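Tryptophan halogenase (Shewanella frigidimarina, PDB 2PYX) probably acts as a flavin-dependent tryptophan halogenase, an FAD-binding enzyme of the monooxygenase class. Local coordinates at residues A86-C98 with N104-P116. Residues are numbered along the deposited sequence; the frame is centred on the assembly and turned at random.
Sequences ASFKQGSRFINWC and NVADSYLHPFSLP
Phe-94 and Tyr-109 pack together across an antiparallel beta hairpin, strand 91-95 against 108-112, whose backbone bonds run from Phe-113 N on Gln-90 O to Asn-96 N on Asp-107 O. Along the phenylalanine from CB outward, CB sits 3.3 Å from Tyr-109 CE2, CG lies near the tyrosine CZ and OH, CD2 is 3.3 Å from that OH, and CE2 reaches His-111 CB, which meets the ring at its edge. The two ring planes are 24° apart but offset from each other, so they barely overlap. Tyr-109 gets there with CG wedged between its own backbone N and carbonyl carbon (chi1 80°), which brings the ring obliquely against Phe-94 CB and CD2. A serine at Tyr-109 would probably leave one side of Phe-94 uncovered and open a gap beside Val-468 and Met-472. Next along this face, His-111 hydrogen-bonds through ND1 to Glu-361, a predicted tryptophan-binding residue, so the hairpin borders the probable substrate site. Lys-89, the predicted active-site lysine, runs extended past the CE2 and CZ end of the Phe-113 ring, at about a right angle to that side chain, its CE 3.6 Å from CZ, and NZ bonds to Thr-62 O. Asp-107 OD2 accepts a weak bond from Cys-98 N and another from Lys-99 N. Gly-91 CA stands over the Phe-113 ring face, 4.0 Å from its centroid and 5° off the normal.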
ATOM      1  N   ALA A  86      -8.866 -11.110  -7.919  1.00 16.90           N
ATOM      2  CA  ALA A  86      -7.632 -10.982  -7.147  1.00 16.86           C
ATOM      3  C   ALA A  86      -6.611 -12.083  -7.441  1.00 17.81           C
ATOM      4  O   ALA A  86      -6.958 -13.198  -7.849  1.00 17.34           O
ATOM      5  CB  ALA A  86      -7.946 -10.987  -5.678  1.00 17.34           C
ATOM      6  N   SER A  87      -5.341 -11.726  -7.268  1.00 15.65           N
ATOM      7  CA  SER A  87      -4.246 -12.687  -7.237  0.50 14.05           C
ATOM      8  C   SER A  87      -3.376 -12.369  -6.014  1.00 12.03           C
ATOM      9  O   SER A  87      -3.552 -11.332  -5.342  1.00 13.05           O
ATOM     10  CB  SER A  87      -3.420 -12.641  -8.528  0.50 14.77           C
ATOM     11  OG  SER A  87      -2.486 -13.708  -8.585  0.50 14.46           O
ATOM     12  N   PHE A  88      -2.429 -13.259  -5.699  1.00 12.65           N
ATOM     13  CA  PHE A  88      -1.560 -13.106  -4.537  1.00 13.48           C
ATOM     14  C   PHE A  88      -0.364 -12.277  -4.882  1.00 15.76           C
ATOM     15  O   PHE A  88       0.288 -12.529  -5.883  1.00 19.20           O
ATOM     16  CB  PHE A  88      -1.101 -14.480  -4.032  1.00 14.68           C
ATOM     17  CG  PHE A  88      -2.240 -15.406  -3.762  1.00 15.84           C
ATOM     18  CD1 PHE A  88      -3.037 -15.239  -2.644  1.00 17.44           C
ATOM     19  CD2 PHE A  88      -2.549 -16.404  -4.655  1.00 15.22           C
ATOM     20  CE1 PHE A  88      -4.113 -16.091  -2.433  1.00 16.78           C
ATOM     21  CE2 PHE A  88      -3.631 -17.238  -4.449  1.00 19.44           C
ATOM     22  CZ  PHE A  88      -4.402 -17.078  -3.346  1.00 17.46           C
ATOM     23  N   LYS A  89      -0.042 -11.328  -4.002  1.00 10.32           N
ATOM     24  CA  LYS A  89       1.135 -10.465  -4.162  1.00  9.66           C
ATOM     25  C   LYS A  89       2.106 -10.752  -3.016  1.00 10.47           C
ATOM     26  O   LYS A  89       1.731 -10.647  -1.858  1.00 10.87           O
ATOM     27  CB  LYS A  89       0.702  -9.002  -4.108  1.00 13.43           C
ATOM     28  CG  LYS A  89       1.839  -8.004  -4.076  1.00 11.06           C
ATOM     29  CD  LYS A  89       1.341  -6.588  -3.877  1.00 11.85           C
ATOM     30  CE  LYS A  89       2.492  -5.650  -3.643  1.00 12.64           C
ATOM     31  NZ  LYS A  89       1.959  -4.331  -3.189  1.00 13.91           N
ATOM     32  N   GLN A  90       3.350 -11.079  -3.331  1.00  8.79           N
ATOM     33  CA  GLN A  90       4.380 -11.416  -2.347  1.00  9.24           C
ATOM     34  C   GLN A  90       5.477 -10.379  -2.162  1.00 10.94           C
ATOM     35  O   GLN A  90       6.454 -10.615  -1.445  1.00 11.79           O
ATOM     36  CB  GLN A  90       4.985 -12.787  -2.685  1.00 11.03           C
ATOM     37  CG  GLN A  90       3.981 -13.890  -2.463  1.00 10.06           C
ATOM     38  CD  GLN A  90       4.591 -15.241  -2.699  1.00 13.42           C
ATOM     39  OE1 GLN A  90       5.412 -15.718  -1.905  1.00 12.31           O
ATOM     40  NE2 GLN A  90       4.221 -15.854  -3.817  1.00 11.59           N
ATOM     41  N   GLY A  91       5.290  -9.222  -2.809  1.00 11.03           N
ATOM     42  CA  GLY A  91       6.210  -8.087  -2.703  1.00  9.32           C
ATOM     43  C   GLY A  91       6.292  -7.339  -4.015  1.00 10.61           C
ATOM     44  O   GLY A  91       5.371  -7.402  -4.832  1.00 10.83           O
ATOM     45  N   SER A  92       7.365  -6.565  -4.157  1.00  9.91           N
ATOM     46  CA  SER A  92       7.663  -5.775  -5.350  1.00  9.76           C
ATOM     47  C   SER A  92       9.034  -6.153  -5.871  1.00 10.97           C
ATOM     48  O   SER A  92      10.003  -6.207  -5.113  1.00 11.24           O
ATOM     49  CB  SER A  92       7.680  -4.281  -5.048  1.00 11.98           C
ATOM     50  OG  SER A  92       6.404  -3.794  -4.659  1.00 14.68           O
ATOM     51  N   ARG A  93       9.087  -6.435  -7.175  1.00 11.05           N
ATOM     52  CA  ARG A  93      10.351  -6.683  -7.836  0.50 11.48           C
ATOM     53  C   ARG A  93      10.716  -5.476  -8.671  1.00 11.04           C
ATOM     54  O   ARG A  93       9.930  -5.020  -9.507  1.00 11.28           O
ATOM     55  CB  ARG A  93      10.321  -7.908  -8.726  0.50 10.18           C
ATOM     56  CG  ARG A  93      11.716  -8.295  -9.238  0.50 11.09           C
ATOM     57  CD  ARG A  93      11.680  -9.548 -10.060  0.50 15.43           C
ATOM     58  NE  ARG A  93      11.110 -10.670  -9.327  0.50 22.72           N
ATOM     59  CZ  ARG A  93      11.748 -11.361  -8.385  0.50 25.98           C
ATOM     60  NH1 ARG A  93      12.982 -11.043  -8.054  0.50 20.90           N
ATOM     61  NH2 ARG A  93      11.144 -12.369  -7.769  0.50 30.12           N
ATOM     62  N   PHE A  94      11.913  -4.976  -8.410  1.00 10.53           N
ATOM     63  CA  PHE A  94      12.440  -3.738  -9.001  1.00  9.33           C
ATOM     64  C   PHE A  94      13.465  -4.114 -10.080  1.00 10.49           C
ATOM     65  O   PHE A  94      14.480  -4.742  -9.769  1.00 11.60           O
ATOM     66  CB  PHE A  94      13.042  -2.873  -7.906  1.00 10.32           C
ATOM     67  CG  PHE A  94      12.002  -2.372  -6.964  1.00  9.39           C
ATOM     68  CD1 PHE A  94      11.183  -1.303  -7.312  1.00  9.72           C
ATOM     69  CD2 PHE A  94      11.764  -3.003  -5.745  1.00  9.83           C
ATOM     70  CE1 PHE A  94      10.175  -0.876  -6.461  1.00  9.49           C
ATOM     71  CE2 PHE A  94      10.745  -2.563  -4.893  1.00 10.86           C
ATOM     72  CZ  PHE A  94       9.979  -1.486  -5.247  1.00  9.42           C
ATOM     73  N   ILE A  95      13.180  -3.702 -11.316  1.00  9.91           N
ATOM     74  CA  ILE A  95      13.946  -4.084 -12.484  1.00 11.41           C
ATOM     75  C   ILE A  95      14.561  -2.811 -13.049  1.00 10.60           C
ATOM     76  O   ILE A  95      13.846  -1.843 -13.271  1.00  9.72           O
ATOM     77  CB  ILE A  95      13.026  -4.791 -13.486  1.00 11.77           C
ATOM     78  CG1 ILE A  95      12.359  -5.998 -12.791  1.00 13.01           C
ATOM     79  CG2 ILE A  95      13.800  -5.209 -14.715  1.00 11.87           C
ATOM     80  CD1 ILE A  95      11.217  -6.575 -13.557  1.00 19.23           C
ATOM     81  N   ASN A  96      15.858  -2.849 -13.345  1.00 11.50           N
ATOM     82  CA  ASN A  96      16.590  -1.773 -13.988  1.00 10.25           C
ATOM     83  C   ASN A  96      16.649  -0.464 -13.202  1.00 11.47           C
ATOM     84  O   ASN A  96      16.876   0.585 -13.763  1.00 10.98           O
ATOM     85  CB  ASN A  96      16.072  -1.523 -15.412  1.00 11.05           C
ATOM     86  CG  ASN A  96      16.311  -2.695 -16.338  1.00 13.19           C
ATOM     87  OD1 ASN A  96      17.074  -3.593 -16.017  1.00 17.13           O
ATOM     88  ND2 ASN A  96      15.590  -2.713 -17.440  1.00 16.27           N
ATOM     89  N   TRP A  97      16.505  -0.549 -11.888  1.00 10.23           N
ATOM     90  CA  TRP A  97      16.568   0.653 -11.066  1.00 11.03           C
ATOM     91  C   TRP A  97      17.991   1.050 -10.732  1.00 10.78           C
ATOM     92  O   TRP A  97      18.255   2.211 -10.415  1.00  9.65           O
ATOM     93  CB  TRP A  97      15.802   0.441  -9.737  1.00  8.85           C
ATOM     94  CG  TRP A  97      14.369   0.642  -9.851  1.00  7.47           C
ATOM     95  CD1 TRP A  97      13.433  -0.153 -10.438  1.00 10.78           C
ATOM     96  CD2 TRP A  97      13.663   1.760  -9.307  1.00  8.31           C
ATOM     97  NE1 TRP A  97      12.177   0.424 -10.331  1.00  9.10           N
ATOM     98  CE2 TRP A  97      12.299   1.599  -9.620  1.00  8.10           C
ATOM     99  CE3 TRP A  97      14.073   2.897  -8.578  1.00  8.68           C
ATOM    100  CZ2 TRP A  97      11.341   2.529  -9.237  1.00  8.43           C
ATOM    101  CZ3 TRP A  97      13.104   3.811  -8.189  1.00  9.23           C
ATOM    102  CH2 TRP A  97      11.771   3.628  -8.532  1.00  8.66           C
ATOM    103  N   CYS A  98      18.909   0.093 -10.708  1.00 11.54           N
ATOM    104  CA  CYS A  98      20.249   0.356 -10.222  1.00 10.97           C
ATOM    105  C   CYS A  98      21.243   0.963 -11.218  1.00 11.97           C
ATOM    106  O   CYS A  98      22.116   1.759 -10.832  1.00 11.36           O
ATOM    107  CB  CYS A  98      20.903  -0.902  -9.668  1.00 11.65           C
ATOM    108  SG  CYS A  98      20.020  -1.624  -8.297  1.00 13.61           S
ATOM    109  N   ASN A 104      23.330  -7.211 -21.701  1.00 15.03           N
ATOM    110  CA  ASN A 104      23.923  -8.378 -21.080  1.00 16.79           C
ATOM    111  C   ASN A 104      24.149  -8.253 -19.560  1.00 19.05           C
ATOM    112  O   ASN A 104      24.978  -8.988 -18.970  1.00 21.25           O
ATOM    113  CB  ASN A 104      25.255  -8.697 -21.775  1.00 14.84           C
ATOM    114  CG  ASN A 104      26.315  -7.635 -21.519  1.00 17.28           C
ATOM    115  OD1 ASN A 104      25.996  -6.445 -21.398  1.00 16.53           O
ATOM    116  ND2 ASN A 104      27.570  -8.052 -21.402  1.00 14.99           N
ATOM    117  N   VAL A 105      23.429  -7.328 -18.914  1.00 17.65           N
ATOM    118  CA  VAL A 105      23.571  -7.122 -17.482  1.00 19.18           C
ATOM    119  C   VAL A 105      22.209  -7.159 -16.803  1.00 19.77           C
ATOM    120  O   VAL A 105      21.421  -6.212 -16.928  1.00 19.35           O
ATOM    121  CB  VAL A 105      24.265  -5.782 -17.182  1.00 19.84           C
ATOM    122  CG1 VAL A 105      24.309  -5.499 -15.654  1.00 22.03           C
ATOM    123  CG2 VAL A 105      25.690  -5.767 -17.773  1.00 23.02           C
ATOM    124  N   ALA A 106      21.944  -8.258 -16.099  1.00 17.92           N
ATOM    125  CA  ALA A 106      20.721  -8.383 -15.298  1.00 18.75           C
ATOM    126  C   ALA A 106      20.756  -7.378 -14.151  1.00 15.94           C
ATOM    127  O   ALA A 106      21.768  -7.175 -13.493  1.00 17.64           O
ATOM    128  CB  ALA A 106      20.581  -9.785 -14.754  1.00 19.42           C
ATOM    129  N   ASP A 107      19.618  -6.722 -13.945  1.00 14.82           N
ATOM    130  CA  ASP A 107      19.446  -5.735 -12.859  1.00 13.67           C
ATOM    131  C   ASP A 107      18.025  -5.863 -12.301  1.00 11.20           C
ATOM    132  O   ASP A 107      17.053  -5.314 -12.811  1.00 12.01           O
ATOM    133  CB  ASP A 107      19.710  -4.328 -13.385  1.00 12.87           C
ATOM    134  CG  ASP A 107      19.476  -3.250 -12.342  1.00 14.81           C
ATOM    135  OD1 ASP A 107      19.310  -3.583 -11.157  1.00 14.64           O
ATOM    136  OD2 ASP A 107      19.511  -2.084 -12.704  1.00 15.15           O
ATOM    137  N   SER A 108      17.942  -6.626 -11.219  1.00 12.42           N
ATOM    138  CA  SER A 108      16.669  -6.899 -10.587  1.00 12.46           C
ATOM    139  C   SER A 108      16.911  -7.299  -9.152  1.00 12.23           C
ATOM    140  O   SER A 108      17.870  -8.018  -8.817  1.00 13.95           O
ATOM    141  CB  SER A 108      16.028  -8.038 -11.338  1.00 17.13           C
ATOM    142  OG  SER A 108      14.790  -8.396 -10.807  1.00 19.07           O
ATOM    143  N   TYR A 109      16.025  -6.811  -8.294  1.00 11.17           N
ATOM    144  CA  TYR A 109      16.026  -7.283  -6.913  1.00  9.68           C
ATOM    145  C   TYR A 109      14.591  -7.326  -6.378  1.00  9.46           C
ATOM    146  O   TYR A 109      13.686  -6.703  -6.932  1.00  9.90           O
ATOM    147  CB  TYR A 109      16.930  -6.417  -6.036  1.00 11.29           C
ATOM    148  CG  TYR A 109      16.284  -5.122  -5.602  1.00 10.68           C
ATOM    149  CD1 TYR A 109      15.511  -5.057  -4.454  1.00 10.42           C
ATOM    150  CD2 TYR A 109      16.386  -3.963  -6.370  1.00  9.18           C
ATOM    151  CE1 TYR A 109      14.926  -3.868  -4.043  1.00  8.29           C
ATOM    152  CE2 TYR A 109      15.766  -2.759  -5.983  1.00  8.98           C
ATOM    153  CZ  TYR A 109      15.015  -2.730  -4.819  1.00  9.47           C
ATOM    154  OH  TYR A 109      14.402  -1.541  -4.435  1.00 11.35           O
ATOM    155  N   LEU A 110      14.412  -8.093  -5.303  1.00 10.91           N
ATOM    156  CA  LEU A 110      13.112  -8.259  -4.668  1.00 11.56           C
ATOM    157  C   LEU A 110      13.029  -7.574  -3.319  1.00 10.67           C
ATOM    158  O   LEU A 110      13.960  -7.657  -2.524  1.00 11.60           O
ATOM    159  CB  LEU A 110      12.780  -9.753  -4.453  1.00 10.80           C
ATOM    160  CG  LEU A 110      11.356 -10.020  -3.939  1.00 13.28           C
ATOM    161  CD1 LEU A 110      10.234  -9.596  -4.893  1.00 16.83           C
ATOM    162  CD2 LEU A 110      11.226 -11.497  -3.539  1.00 14.58           C
ATOM    163  N   HIS A 111      11.902  -6.897  -3.094  1.00  9.21           N
ATOM    164  CA  HIS A 111      11.496  -6.444  -1.784  1.00  8.93           C
ATOM    165  C   HIS A 111      10.338  -7.340  -1.396  1.00  6.86           C
ATOM    166  O   HIS A 111       9.208  -7.102  -1.797  1.00  9.57           O
ATOM    167  CB  HIS A 111      11.119  -4.947  -1.770  1.00  8.82           C
ATOM    168  CG  HIS A 111      10.527  -4.481  -0.472  1.00 10.80           C
ATOM    169  ND1 HIS A 111       9.831  -3.296  -0.355  1.00 13.56           N
ATOM    170  CD2 HIS A 111      10.468  -5.069   0.747  1.00 11.37           C
ATOM    171  CE1 HIS A 111       9.407  -3.158   0.888  1.00 14.90           C
ATOM    172  NE2 HIS A 111       9.767  -4.226   1.575  1.00 11.38           N
ATOM    173  N   PRO A 112      10.639  -8.420  -0.636  1.00  9.09           N
ATOM    174  CA  PRO A 112       9.599  -9.396  -0.302  1.00 11.40           C
ATOM    175  C   PRO A 112       8.748  -8.930   0.876  1.00  9.15           C
ATOM    176  O   PRO A 112       9.197  -8.087   1.667  1.00 12.16           O
ATOM    177  CB  PRO A 112      10.386 -10.621   0.109  1.00 13.35           C
ATOM    178  CG  PRO A 112      11.632 -10.155   0.545  1.00 15.88           C
ATOM    179  CD  PRO A 112      11.930  -8.790  -0.047  1.00 10.07           C
ATOM    180  N   PHE A 113       7.538  -9.473   1.009  1.00 10.86           N
ATOM    181  CA  PHE A 113       6.728  -9.259   2.201  1.00 10.18           C
ATOM    182  C   PHE A 113       7.198 -10.095   3.423  1.00 11.22           C
ATOM    183  O   PHE A 113       6.980  -9.683   4.589  1.00 13.43           O
ATOM    184  CB  PHE A 113       5.239  -9.518   1.948  1.00 10.83           C
ATOM    185  CG  PHE A 113       4.543  -8.446   1.157  1.00 12.00           C
ATOM    186  CD1 PHE A 113       4.890  -7.109   1.327  1.00 13.29           C
ATOM    187  CD2 PHE A 113       3.472  -8.763   0.330  1.00 11.61           C
ATOM    188  CE1 PHE A 113       4.233  -6.133   0.612  1.00 12.92           C
ATOM    189  CE2 PHE A 113       2.798  -7.801  -0.380  1.00 11.48           C
ATOM    190  CZ  PHE A 113       3.183  -6.459  -0.201  1.00 11.46           C
ATOM    191  N   SER A 114       7.855 -11.233   3.188  1.00 11.14           N
ATOM    192  CA  SER A 114       8.345 -12.059   4.283  1.00 10.50           C
ATOM    193  C   SER A 114       9.452 -11.336   5.027  1.00 11.24           C
ATOM    194  O   SER A 114      10.348 -10.742   4.403  1.00 13.00           O
ATOM    195  CB  SER A 114       8.948 -13.352   3.768  1.00 14.61           C
ATOM    196  OG  SER A 114       7.995 -14.318   3.424  1.00 18.11           O
ATOM    197  N   LEU A 115       9.446 -11.389   6.355  1.00 11.41           N
ATOM    198  CA  LEU A 115      10.572 -10.866   7.132  1.00 13.54           C
ATOM    199  C   LEU A 115      11.764 -11.813   7.072  1.00 14.68           C
ATOM    200  O   LEU A 115      11.597 -13.030   6.874  1.00 14.66           O
ATOM    201  CB  LEU A 115      10.184 -10.613   8.588  1.00 13.51           C
ATOM    202  CG  LEU A 115       9.053  -9.605   8.795  1.00 14.65           C
ATOM    203  CD1 LEU A 115       8.680  -9.573  10.256  1.00 20.29           C
ATOM    204  CD2 LEU A 115       9.463  -8.233   8.337  1.00 17.35           C
ATOM    205  N   PRO A 116      12.969 -11.278   7.283  1.00 13.14           N
ATOM    206  CA  PRO A 116      14.166 -12.096   7.278  1.00 11.82           C
ATOM    207  C   PRO A 116      14.055 -13.265   8.230  1.00 15.31           C
ATOM    208  O   PRO A 116      13.541 -13.112   9.322  1.00 14.63           O
ATOM    209  CB  PRO A 116      15.233 -11.116   7.736  1.00 14.77           C
ATOM    210  CG  PRO A 116      14.776  -9.803   7.130  1.00 15.35           C
ATOM    211  CD  PRO A 116      13.311  -9.837   7.419  1.00 13.64           C
TER
HETATM  212  O   HOH W   1      16.733  -2.897 -10.105  1.00 10.80           O
HETATM  213  O   HOH W   2      17.546  -6.407 -16.105  1.00 24.91           O